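PDB 5WLH: LbaCas13a H328A (C2c2) from Lachnospiraceae bacterium NK4A179, which binds a CRISPR guide RNA and, as a Cas13a (type VI) effector nuclease, probably cleaves target RNA under its direction. Local coordinates for residues E119-L124 / Y225-F230; L124-R129 / A235-S240. All coordinates share one frame; numbering follows the deposited sequence.

Contact 1. Residues E119-L124 / Y225-F230; sequences EKYAEL and YVLEDF
A steep helix-helix crossing in the helical N-terminal part of this Cas13a sets Ala122 of helix 115-130 against the backbone of Leu227 and Glu228 in helix 218-230. The segment axes come within 8.4 Å of each other at a signed crossing angle of -111°. Ala122 sits at the crossing point, its CA 4.7 Å from that of Glu228, and its methyl group points at the facing helix. There CB lies 3.4 Å from the carbonyl O of Leu227 and 4.2 Å from Leu227 CB, so a small side chain meets main chain directly. Leu227 continues the apolar patch with one branch: CD1 reaches Tyr121 CE1 at 3.7 Å, approaching the aromatic ring at a slant. With CG anti to the backbone N (chi1 179°), the Tyr121 ring swings out along the flank of the crossing and meets this methyl. The phenol oxygen reaches past Leu227 to a hydrogen bond with Asp224, while Phe139 stacks on the ring. On the flank beyond Ala122, Glu228 brings its aliphatic stem to the other helix, CG lying 3.5 Å from Ala122 O. The extended chain carries the carboxylate onward to Ser125 and to salt bridges with Arg129 and Arg234. Leu107 of helix 103-107 packs on Leu227, and Val233 of helix 233-244 covers Ala122. Contact between the two segments is therefore van der Waals in kind: a methyl, a leucine branch and a methylene fill the crossing where the helices touch, while the polar ends of Tyr121 and Glu228 are satisfied just outside them, which should limit the cost of burying them.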
ATOM      1  N   GLU A 119     -37.958   0.072  27.095  1.00 36.65           N
ATOM      2  CA  GLU A 119     -36.907   0.939  26.563  1.00 36.63           C
ATOM      3  C   GLU A 119     -36.557   2.045  27.548  1.00 34.40           C
ATOM      4  O   GLU A 119     -35.379   2.378  27.720  1.00 36.62           O
ATOM      5  CB  GLU A 119     -37.321   1.544  25.224  1.00 43.42           C
ATOM      6  CG  GLU A 119     -36.224   2.416  24.608  1.00 49.32           C
ATOM      7  CD  GLU A 119     -36.728   3.332  23.508  1.00 62.41           C
ATOM      8  OE1 GLU A 119     -35.998   3.518  22.509  1.00 66.84           O
ATOM      9  OE2 GLU A 119     -37.855   3.864  23.640  1.00 65.27           O
ATOM     10  N   LYS A 120     -37.568   2.634  28.192  1.00 34.00           N
ATOM     11  CA  LYS A 120     -37.313   3.660  29.196  1.00 38.28           C
ATOM     12  C   LYS A 120     -36.549   3.088  30.385  1.00 38.79           C
ATOM     13  O   LYS A 120     -35.650   3.742  30.927  1.00 40.02           O
ATOM     14  CB  LYS A 120     -38.631   4.284  29.649  1.00 44.57           C
ATOM     15  CG  LYS A 120     -38.516   5.134  30.898  1.00 51.15           C
ATOM     16  CD  LYS A 120     -37.958   6.507  30.585  1.00 56.48           C
ATOM     17  CE  LYS A 120     -38.533   7.541  31.538  1.00 59.52           C
ATOM     18  NZ  LYS A 120     -40.008   7.379  31.688  1.00 60.50           N
ATOM     19  N   TYR A 121     -36.904   1.871  30.811  1.00 35.00           N
ATOM     20  CA  TYR A 121     -36.124   1.157  31.817  1.00 33.45           C
ATOM     21  C   TYR A 121     -34.658   1.054  31.412  1.00 32.61           C
ATOM     22  O   TYR A 121     -33.754   1.303  32.217  1.00 31.68           O
ATOM     23  CB  TYR A 121     -36.710  -0.243  32.006  1.00 30.95           C
ATOM     24  CG  TYR A 121     -35.992  -1.105  33.015  1.00 31.92           C
ATOM     25  CD1 TYR A 121     -34.883  -1.876  32.657  1.00 27.80           C
ATOM     26  CD2 TYR A 121     -36.444  -1.176  34.323  1.00 31.06           C
ATOM     27  CE1 TYR A 121     -34.238  -2.667  33.589  1.00 27.50           C
ATOM     28  CE2 TYR A 121     -35.818  -1.974  35.253  1.00 32.92           C
ATOM     29  CZ  TYR A 121     -34.721  -2.709  34.891  1.00 31.44           C
ATOM     30  OH  TYR A 121     -34.124  -3.487  35.848  1.00 28.65           O
ATOM     31  N   ALA A 122     -34.413   0.639  30.170  1.00 29.31           N
ATOM     32  CA  ALA A 122     -33.046   0.516  29.679  1.00 31.06           C
ATOM     33  C   ALA A 122     -32.323   1.855  29.726  1.00 30.45           C
ATOM     34  O   ALA A 122     -31.147   1.921  30.099  1.00 31.71           O
ATOM     35  CB  ALA A 122     -33.062  -0.038  28.259  1.00 25.78           C
ATOM     36  N   GLU A 123     -33.013   2.933  29.349  1.00 34.79           N
ATOM     37  CA  GLU A 123     -32.415   4.267  29.420  1.00 39.33           C
ATOM     38  C   GLU A 123     -32.024   4.610  30.849  1.00 38.72           C
ATOM     39  O   GLU A 123     -30.895   5.045  31.115  1.00 36.88           O
ATOM     40  CB  GLU A 123     -33.391   5.314  28.876  1.00 41.29           C
ATOM     41  CG  GLU A 123     -33.781   5.127  27.427  1.00 47.68           C
ATOM     42  CD  GLU A 123     -32.771   5.721  26.477  1.00 56.62           C
ATOM     43  OE1 GLU A 123     -31.867   6.449  26.950  1.00 61.77           O
ATOM     44  OE2 GLU A 123     -32.886   5.474  25.259  1.00 59.09           O
ATOM     45  N   LEU A 124     -32.950   4.415  31.787  1.00 40.85           N
ATOM     46  CA  LEU A 124     -32.658   4.730  33.179  1.00 40.56           C
ATOM     47  C   LEU A 124     -31.613   3.791  33.768  1.00 36.74           C
ATOM     48  O   LEU A 124     -30.847   4.206  34.645  1.00 36.30           O
ATOM     49  CB  LEU A 124     -33.939   4.687  34.010  1.00 45.05           C
ATOM     50  CG  LEU A 124     -34.977   5.754  33.654  1.00 53.49           C
ATOM     51  CD1 LEU A 124     -36.066   5.815  34.720  1.00 56.20           C
ATOM     52  CD2 LEU A 124     -34.321   7.126  33.457  1.00 54.93           C
ATOM     53  N   TYR A 225     -27.977  -4.889  31.718  1.00 28.85           N
ATOM     54  CA  TYR A 225     -27.074  -4.530  30.635  1.00 28.36           C
ATOM     55  C   TYR A 225     -27.602  -5.018  29.296  1.00 28.60           C
ATOM     56  O   TYR A 225     -27.539  -4.290  28.300  1.00 27.88           O
ATOM     57  CB  TYR A 225     -25.671  -5.089  30.884  1.00 22.82           C
ATOM     58  CG  TYR A 225     -24.675  -4.465  29.938  1.00 26.72           C
ATOM     59  CD1 TYR A 225     -24.056  -3.270  30.257  1.00 34.75           C
ATOM     60  CD2 TYR A 225     -24.400  -5.044  28.703  1.00 31.16           C
ATOM     61  CE1 TYR A 225     -23.176  -2.666  29.380  1.00 37.35           C
ATOM     62  CE2 TYR A 225     -23.512  -4.453  27.819  1.00 37.33           C
ATOM     63  CZ  TYR A 225     -22.904  -3.263  28.170  1.00 41.54           C
ATOM     64  OH  TYR A 225     -22.018  -2.660  27.308  1.00 44.62           O
ATOM     65  N   VAL A 226     -28.103  -6.257  29.247  1.00 26.79           N
ATOM     66  CA  VAL A 226     -28.683  -6.776  28.007  1.00 27.88           C
ATOM     67  C   VAL A 226     -29.768  -5.843  27.492  1.00 26.31           C
ATOM     68  O   VAL A 226     -29.851  -5.563  26.288  1.00 28.18           O
ATOM     69  CB  VAL A 226     -29.218  -8.206  28.222  1.00 29.26           C
ATOM     70  CG1 VAL A 226     -30.084  -8.644  27.031  1.00 32.67           C
ATOM     71  CG2 VAL A 226     -28.068  -9.160  28.390  1.00 29.77           C
ATOM     72  N   LEU A 227     -30.616  -5.333  28.388  1.00 30.10           N
ATOM     73  CA  LEU A 227     -31.658  -4.411  27.940  1.00 29.72           C
ATOM     74  C   LEU A 227     -31.068  -3.095  27.433  1.00 31.60           C
ATOM     75  O   LEU A 227     -31.563  -2.532  26.453  1.00 30.10           O
ATOM     76  CB  LEU A 227     -32.659  -4.148  29.057  1.00 31.40           C
ATOM     77  CG  LEU A 227     -33.334  -5.431  29.552  1.00 39.11           C
ATOM     78  CD1 LEU A 227     -33.643  -5.328  31.033  1.00 41.65           C
ATOM     79  CD2 LEU A 227     -34.576  -5.703  28.751  1.00 43.12           C
ATOM     80  N   GLU A 228     -30.024  -2.582  28.093  1.00 30.34           N
ATOM     81  CA  GLU A 228     -29.335  -1.398  27.572  1.00 30.26           C
ATOM     82  C   GLU A 228     -28.744  -1.669  26.199  1.00 30.74           C
ATOM     83  O   GLU A 228     -28.729  -0.788  25.331  1.00 32.06           O
ATOM     84  CB  GLU A 228     -28.226  -0.958  28.526  1.00 26.79           C
ATOM     85  CG  GLU A 228     -28.683  -0.583  29.910  1.00 28.51           C
ATOM     86  CD  GLU A 228     -27.514  -0.373  30.850  1.00 32.86           C
ATOM     87  OE1 GLU A 228     -26.416  -0.030  30.345  1.00 36.40           O
ATOM     88  OE2 GLU A 228     -27.678  -0.583  32.078  1.00 29.53           O
ATOM     89  N   ASP A 229     -28.243  -2.886  25.993  1.00 27.00           N
ATOM     90  CA  ASP A 229     -27.669  -3.272  24.711  1.00 24.54           C
ATOM     91  C   ASP A 229     -28.756  -3.469  23.657  1.00 30.84           C
ATOM     92  O   ASP A 229     -28.632  -2.991  22.521  1.00 29.06           O
ATOM     93  CB  ASP A 229     -26.846  -4.547  24.896  1.00 27.96           C
ATOM     94  CG  ASP A 229     -26.027  -4.902  23.670  1.00 35.30           C
ATOM     95  OD1 ASP A 229     -25.366  -4.001  23.128  1.00 37.42           O
ATOM     96  OD2 ASP A 229     -26.042  -6.085  23.265  1.00 34.05           O
ATOM     97  N   PHE A 230     -29.837  -4.150  24.036  1.00 27.18           N
ATOM     98  CA  PHE A 230     -30.944  -4.411  23.117  1.00 28.87           C
ATOM     99  C   PHE A 230     -31.547  -3.123  22.575  1.00 31.60           C
ATOM    100  O   PHE A 230     -31.891  -3.040  21.389  1.00 34.36           O
ATOM    101  CB  PHE A 230     -32.009  -5.231  23.840  1.00 25.85           C
ATOM    102  CG  PHE A 230     -33.278  -5.450  23.044  1.00 30.28           C
ATOM    103  CD1 PHE A 230     -33.373  -6.501  22.156  1.00 33.77           C
ATOM    104  CD2 PHE A 230     -34.373  -4.617  23.210  1.00 35.86           C
ATOM    105  CE1 PHE A 230     -34.539  -6.714  21.438  1.00 33.05           C
ATOM    106  CE2 PHE A 230     -35.541  -4.829  22.498  1.00 36.87           C
ATOM    107  CZ  PHE A 230     -35.620  -5.878  21.617  1.00 34.02           C
TER

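Contact 2. Residues L124-R129 / A235-S240; sequences LSYTNR and AKSQVS. With nucleotides of chain B.
One hydrogen bond between side chains, Tyr126 OH to Gln238 OE1, spans two helices whose backbones stay well apart. The nearest CA atoms, those of Tyr126 and Ser237, are separated by 10.7 Å. The segments belong to helices 115-130 and 233-244 in the N-terminal, crRNA-binding region of this Cas13a, and the second helix runs beside the RNA. Tyr126 bridges the gap by length: a trans first torsion (chi1 172°) sends the ring away from its own helix toward the other one and presents its hydroxyl at the far end. This hydroxyl donates to Gln238 OE1 over 2.7 Å, the acceptor lying at the ring edge near the ring plane. At the amide, the approach is less regular. The C=O...O angle is 154°, the hydroxyl is tilted out of the carbonyl plane, and the ring and amide planes are turned 52° against each other. Ser237 makes a looser approach, its OG standing 4.2 Å from Tyr126 CE2 and bonded instead to Arg234 O within its own helix. Val233 and Arg234 also pack against the tyrosine, as does Glu228 from helix 218-230. By taking up the amide oxygen, the phenol should fix which way round the Gln238 amide lies, with its nitrogen directed to the RNA backbone. NE2 is 3.5 Å from O2' of A13 of chain B and 3.8 Å from C4' of A14 of chain B. Tyr126 would then be a second-shell residue, steadying a glutamine that packs against two consecutive riboses. One residue further on, Val239 packs on another ribose of the RNA, with CG2 3.7 Å from O4' of G22 of chain B.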
ATOM      1  N   LEU A 124     -32.950   4.415  31.787  1.00 40.85           N
ATOM      2  CA  LEU A 124     -32.658   4.730  33.179  1.00 40.56           C
ATOM      3  C   LEU A 124     -31.613   3.791  33.768  1.00 36.74           C
ATOM      4  O   LEU A 124     -30.847   4.206  34.645  1.00 36.30           O
ATOM      5  CB  LEU A 124     -33.939   4.687  34.010  1.00 45.05           C
ATOM      6  CG  LEU A 124     -34.977   5.754  33.654  1.00 53.49           C
ATOM      7  CD1 LEU A 124     -36.066   5.815  34.720  1.00 56.20           C
ATOM      8  CD2 LEU A 124     -34.321   7.126  33.457  1.00 54.93           C
ATOM      9  N   SER A 125     -31.563   2.533  33.313  1.00 31.48           N
ATOM     10  CA  SER A 125     -30.526   1.616  33.783  1.00 30.76           C
ATOM     11  C   SER A 125     -29.142   2.132  33.408  1.00 34.40           C
ATOM     12  O   SER A 125     -28.216   2.128  34.225  1.00 31.23           O
ATOM     13  CB  SER A 125     -30.742   0.228  33.192  1.00 31.34           C
ATOM     14  OG  SER A 125     -29.686  -0.642  33.551  1.00 26.19           O
ATOM     15  N   TYR A 126     -29.000   2.586  32.163  1.00 30.81           N
ATOM     16  CA  TYR A 126     -27.748   3.175  31.699  1.00 30.88           C
ATOM     17  C   TYR A 126     -27.436   4.465  32.453  1.00 35.39           C
ATOM     18  O   TYR A 126     -26.321   4.651  32.955  1.00 37.14           O
ATOM     19  CB  TYR A 126     -27.841   3.427  30.193  1.00 32.33           C
ATOM     20  CG  TYR A 126     -26.675   4.200  29.621  1.00 37.39           C
ATOM     21  CD1 TYR A 126     -25.369   3.814  29.884  1.00 35.74           C
ATOM     22  CD2 TYR A 126     -26.884   5.316  28.814  1.00 42.86           C
ATOM     23  CE1 TYR A 126     -24.295   4.516  29.363  1.00 41.82           C
ATOM     24  CE2 TYR A 126     -25.816   6.026  28.290  1.00 44.24           C
ATOM     25  CZ  TYR A 126     -24.526   5.621  28.567  1.00 45.66           C
ATOM     26  OH  TYR A 126     -23.461   6.319  28.052  1.00 45.21           O
ATOM     27  N   THR A 127     -28.417   5.368  32.547  1.00 37.40           N
ATOM     28  CA  THR A 127     -28.205   6.630  33.252  1.00 42.08           C
ATOM     29  C   THR A 127     -27.836   6.399  34.711  1.00 40.01           C
ATOM     30  O   THR A 127     -27.033   7.150  35.277  1.00 45.48           O
ATOM     31  CB  THR A 127     -29.461   7.500  33.138  1.00 40.80           C
ATOM     32  OG1 THR A 127     -29.676   7.812  31.759  1.00 43.73           O
ATOM     33  CG2 THR A 127     -29.307   8.807  33.909  1.00 44.03           C
ATOM     34  N   ASN A 128     -28.394   5.358  35.329  1.00 33.29           N
ATOM     35  CA  ASN A 128     -28.031   5.047  36.702  1.00 34.56           C
ATOM     36  C   ASN A 128     -26.556   4.683  36.814  1.00 41.81           C
ATOM     37  O   ASN A 128     -25.923   4.983  37.834  1.00 44.76           O
ATOM     38  CB  ASN A 128     -28.899   3.914  37.236  1.00 36.93           C
ATOM     39  CG  ASN A 128     -30.249   4.400  37.722  1.00 40.08           C
ATOM     40  OD1 ASN A 128     -30.611   5.556  37.519  1.00 43.77           O
ATOM     41  ND2 ASN A 128     -30.999   3.518  38.367  1.00 38.70           N
ATOM     42  N   ARG A 129     -25.992   4.053  35.779  1.00 39.64           N
ATOM     43  CA  ARG A 129     -24.566   3.728  35.797  1.00 44.41           C
ATOM     44  C   ARG A 129     -23.711   4.988  35.751  1.00 55.06           C
ATOM     45  O   ARG A 129     -22.790   5.154  36.558  1.00 59.98           O
ATOM     46  CB  ARG A 129     -24.214   2.807  34.628  1.00 38.35           C
ATOM     47  CG  ARG A 129     -24.910   1.470  34.677  1.00 36.00           C
ATOM     48  CD  ARG A 129     -24.416   0.560  33.571  1.00 34.39           C
ATOM     49  NE  ARG A 129     -25.341  -0.543  33.356  1.00 30.20           N
ATOM     50  CZ  ARG A 129     -25.345  -1.658  34.077  1.00 30.28           C
ATOM     51  NH1 ARG A 129     -26.217  -2.622  33.806  1.00 27.72           N
ATOM     52  NH2 ARG A 129     -24.460  -1.814  35.055  1.00 31.63           N
ATOM     53  N   ALA A 235     -25.410   3.961  22.012  1.00 34.22           N
ATOM     54  CA  ALA A 235     -25.213   4.467  20.655  1.00 31.03           C
ATOM     55  C   ALA A 235     -26.261   5.511  20.297  1.00 33.56           C
ATOM     56  O   ALA A 235     -25.945   6.510  19.632  1.00 27.71           O
ATOM     57  CB  ALA A 235     -25.241   3.313  19.656  1.00 30.37           C
ATOM     58  N   LYS A 236     -27.512   5.304  20.736  1.00 30.47           N
ATOM     59  CA  LYS A 236     -28.578   6.254  20.424  1.00 35.00           C
ATOM     60  C   LYS A 236     -28.296   7.639  20.975  1.00 31.23           C
ATOM     61  O   LYS A 236     -28.749   8.635  20.401  1.00 33.64           O
ATOM     62  CB  LYS A 236     -29.920   5.767  20.974  1.00 39.65           C
ATOM     63  CG  LYS A 236     -30.619   4.718  20.133  1.00 48.70           C
ATOM     64  CD  LYS A 236     -32.141   4.863  20.252  1.00 55.12           C
ATOM     65  CE  LYS A 236     -32.552   5.428  21.609  1.00 58.56           C
ATOM     66  NZ  LYS A 236     -32.300   4.485  22.734  1.00 64.56           N
ATOM     67  N   SER A 237     -27.613   7.727  22.108  1.00 30.07           N
ATOM     68  CA  SER A 237     -27.309   9.009  22.704  1.00 34.46           C
ATOM     69  C   SER A 237     -25.935   9.535  22.313  1.00 30.04           C
ATOM     70  O   SER A 237     -25.632  10.688  22.613  1.00 35.19           O
ATOM     71  CB  SER A 237     -27.417   8.920  24.233  1.00 44.03           C
ATOM     72  OG  SER A 237     -26.333   8.199  24.785  1.00 49.10           O
ATOM     73  N   GLN A 238     -25.105   8.735  21.647  1.00 29.77           N
ATOM     74  CA  GLN A 238     -23.715   9.155  21.488  1.00 27.86           C
ATOM     75  C   GLN A 238     -23.176   9.115  20.058  1.00 25.58           C
ATOM     76  O   GLN A 238     -22.290   9.907  19.729  1.00 29.07           O
ATOM     77  CB  GLN A 238     -22.822   8.302  22.389  1.00 30.42           C
ATOM     78  CG  GLN A 238     -23.022   8.594  23.873  1.00 34.32           C
ATOM     79  CD  GLN A 238     -22.195   7.687  24.748  1.00 43.30           C
ATOM     80  OE1 GLN A 238     -22.448   7.569  25.943  1.00 51.70           O
ATOM     81  NE2 GLN A 238     -21.191   7.044  24.158  1.00 44.38           N
ATOM     82  N   VAL A 239     -23.652   8.195  19.216  1.00 24.73           N
ATOM     83  CA  VAL A 239     -22.989   7.969  17.930  1.00 27.67           C
ATOM     84  C   VAL A 239     -23.122   9.197  17.034  1.00 29.20           C
ATOM     85  O   VAL A 239     -22.140   9.661  16.439  1.00 28.69           O
ATOM     86  CB  VAL A 239     -23.533   6.708  17.233  1.00 30.77           C
ATOM     87  CG1 VAL A 239     -23.193   6.724  15.724  1.00 30.12           C
ATOM     88  CG2 VAL A 239     -22.970   5.455  17.852  1.00 28.09           C
ATOM     89  N   SER A 240     -24.336   9.740  16.918  1.00 26.81           N
ATOM     90  CA  SER A 240     -24.538  10.866  16.008  1.00 27.29           C
ATOM     91  C   SER A 240     -23.683  12.062  16.402  1.00 28.98           C
ATOM     92  O   SER A 240     -23.057  12.706  15.545  1.00 27.29           O
ATOM     93  CB  SER A 240     -26.019  11.254  15.973  1.00 30.25           C
ATOM     94  OG  SER A 240     -26.287  12.054  14.840  1.00 31.97           O
TER
ATOM     95  P     A B  14     -18.284  12.405  25.374  1.00 28.07           P
ATOM     96  OP1   A B  14     -19.464  13.078  25.969  1.00 32.45           O
ATOM     97  OP2   A B  14     -16.970  13.074  25.478  1.00 24.80           O
ATOM     98  O5'   A B  14     -18.123  10.945  25.977  1.00 27.06           O
ATOM     99  C5'   A B  14     -19.242  10.073  26.060  1.00 25.93           C
ATOM    100  C4'   A B  14     -18.820   8.722  26.565  1.00 28.97           C
ATOM    101  O4'   A B  14     -17.833   8.154  25.674  1.00 27.64           O
ATOM    102  C3'   A B  14     -18.143   8.706  27.925  1.00 29.04           C
ATOM    103  O3'   A B  14     -19.092   8.680  28.966  1.00 28.63           O
ATOM    104  C2'   A B  14     -17.320   7.434  27.875  1.00 26.66           C
ATOM    105  O2'   A B  14     -18.170   6.314  28.107  1.00 26.50           O
ATOM    106  C1'   A B  14     -16.907   7.392  26.407  1.00 27.46           C
ATOM    107  N9    A B  14     -15.558   7.920  26.150  1.00 26.81           N
ATOM    108  C8    A B  14     -15.244   9.146  25.619  1.00 28.59           C
ATOM    109  N7    A B  14     -13.963   9.305  25.483  1.00 26.22           N
ATOM    110  C5    A B  14     -13.405   8.124  25.927  1.00 24.15           C
ATOM    111  C6    A B  14     -12.080   7.680  26.019  1.00 29.77           C
ATOM    112  N6    A B  14     -11.028   8.428  25.644  1.00 30.84           N
ATOM    113  N1    A B  14     -11.868   6.442  26.511  1.00 29.12           N
ATOM    114  C2    A B  14     -12.910   5.690  26.879  1.00 29.14           C
ATOM    115  N3    A B  14     -14.204   6.007  26.834  1.00 27.99           N
ATOM    116  C4    A B  14     -14.385   7.249  26.343  1.00 22.72           C
ATOM    117  P     A B  13     -14.719  14.260  21.415  1.00 27.79           P
ATOM    118  OP1   A B  13     -15.244  15.535  21.933  1.00 29.09           O
ATOM    119  OP2   A B  13     -13.443  13.724  21.951  1.00 29.09           O
ATOM    120  O5'   A B  13     -15.754  13.082  21.693  1.00 26.06           O
ATOM    121  C5'   A B  13     -17.109  13.181  21.276  1.00 23.11           C
ATOM    122  C4'   A B  13     -17.851  11.899  21.580  1.00 24.53           C
ATOM    123  O4'   A B  13     -17.249  10.809  20.842  1.00 25.58           O
ATOM    124  C3'   A B  13     -17.776  11.439  23.021  1.00 27.71           C
ATOM    125  O3'   A B  13     -18.695  12.112  23.859  1.00 28.43           O
ATOM    126  C2'   A B  13     -18.021   9.946  22.902  1.00 28.06           C
ATOM    127  O2'   A B  13     -19.400   9.696  22.670  1.00 26.34           O
ATOM    128  C1'   A B  13     -17.259   9.634  21.621  1.00 24.91           C
ATOM    129  N9    A B  13     -15.864   9.231  21.876  1.00 22.99           N
ATOM    130  C8    A B  13     -14.703   9.947  21.659  1.00 25.27           C
ATOM    131  N7    A B  13     -13.610   9.268  21.958  1.00 25.24           N
ATOM    132  C5    A B  13     -14.090   8.041  22.407  1.00 26.24           C
ATOM    133  C6    A B  13     -13.446   6.883  22.885  1.00 27.26           C
ATOM    134  N6    A B  13     -12.121   6.751  22.990  1.00 29.23           N
ATOM    135  N1    A B  13     -14.229   5.854  23.259  1.00 27.77           N
ATOM    136  C2    A B  13     -15.562   5.963  23.157  1.00 25.86           C
ATOM    137  N3    A B  13     -16.284   6.987  22.714  1.00 27.15           N
ATOM    138  C4    A B  13     -15.469   8.003  22.353  1.00 24.55           C
ATOM    139  P     G B  22     -19.663   0.294  16.693  1.00 41.75           P
ATOM    140  OP1   G B  22     -20.565  -0.513  15.823  1.00 39.66           O
ATOM    141  OP2   G B  22     -18.273  -0.173  16.943  1.00 34.42           O
ATOM    142  O5'   G B  22     -19.565   1.730  16.032  1.00 32.28           O
ATOM    143  C5'   G B  22     -20.725   2.522  15.889  1.00 27.97           C
ATOM    144  C4'   G B  22     -20.333   3.921  15.513  1.00 27.79           C
ATOM    145  O4'   G B  22     -19.570   4.525  16.594  1.00 25.86           O
ATOM    146  C3'   G B  22     -19.396   4.030  14.328  1.00 28.35           C
ATOM    147  O3'   G B  22     -20.034   3.852  13.078  1.00 26.66           O
ATOM    148  C2'   G B  22     -18.787   5.410  14.537  1.00 22.61           C
ATOM    149  O2'   G B  22     -19.715   6.425  14.206  1.00 25.17           O
ATOM    150  C1'   G B  22     -18.604   5.412  16.054  1.00 23.81           C
ATOM    151  N9    G B  22     -17.268   4.923  16.405  1.00 22.90           N
ATOM    152  C8    G B  22     -16.919   3.708  16.943  1.00 22.84           C
ATOM    153  N7    G B  22     -15.632   3.568  17.109  1.00 21.01           N
ATOM    154  C5    G B  22     -15.112   4.773  16.630  1.00 24.85           C
ATOM    155  C6    G B  22     -13.776   5.231  16.549  1.00 23.21           C
ATOM    156  O6    G B  22     -12.760   4.645  16.893  1.00 23.62           O
ATOM    157  N1    G B  22     -13.692   6.518  16.008  1.00 22.30           N
ATOM    158  C2    G B  22     -14.748   7.271  15.587  1.00 23.36           C
ATOM    159  N2    G B  22     -14.445   8.478  15.085  1.00 23.22           N
ATOM    160  N3    G B  22     -16.002   6.856  15.651  1.00 22.32           N
ATOM    161  C4    G B  22     -16.095   5.614  16.177  1.00 20.04           C
TER

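Both contacts are buried and share helix 115-130, whose successive turns face two helices that follow each other in the chain, 218-230 and 233-244. Their centres are about 9 Å apart. Contact 1 is close apolar packing at a helix crossing, where a methyl group and a methylene each lie against main chain of the other helix; contact 2 spans a wider gap with one polar bond, buries less surface (80 against 174 Å²) and includes the exposed Ser237, while the neighbouring Gln238 lies against the RNA. Glu228 of contact 1 joins them: by gripping Ser125 and Arg129, its carboxylate ties helix 218-230 to the part of helix 115-130 used in contact 2.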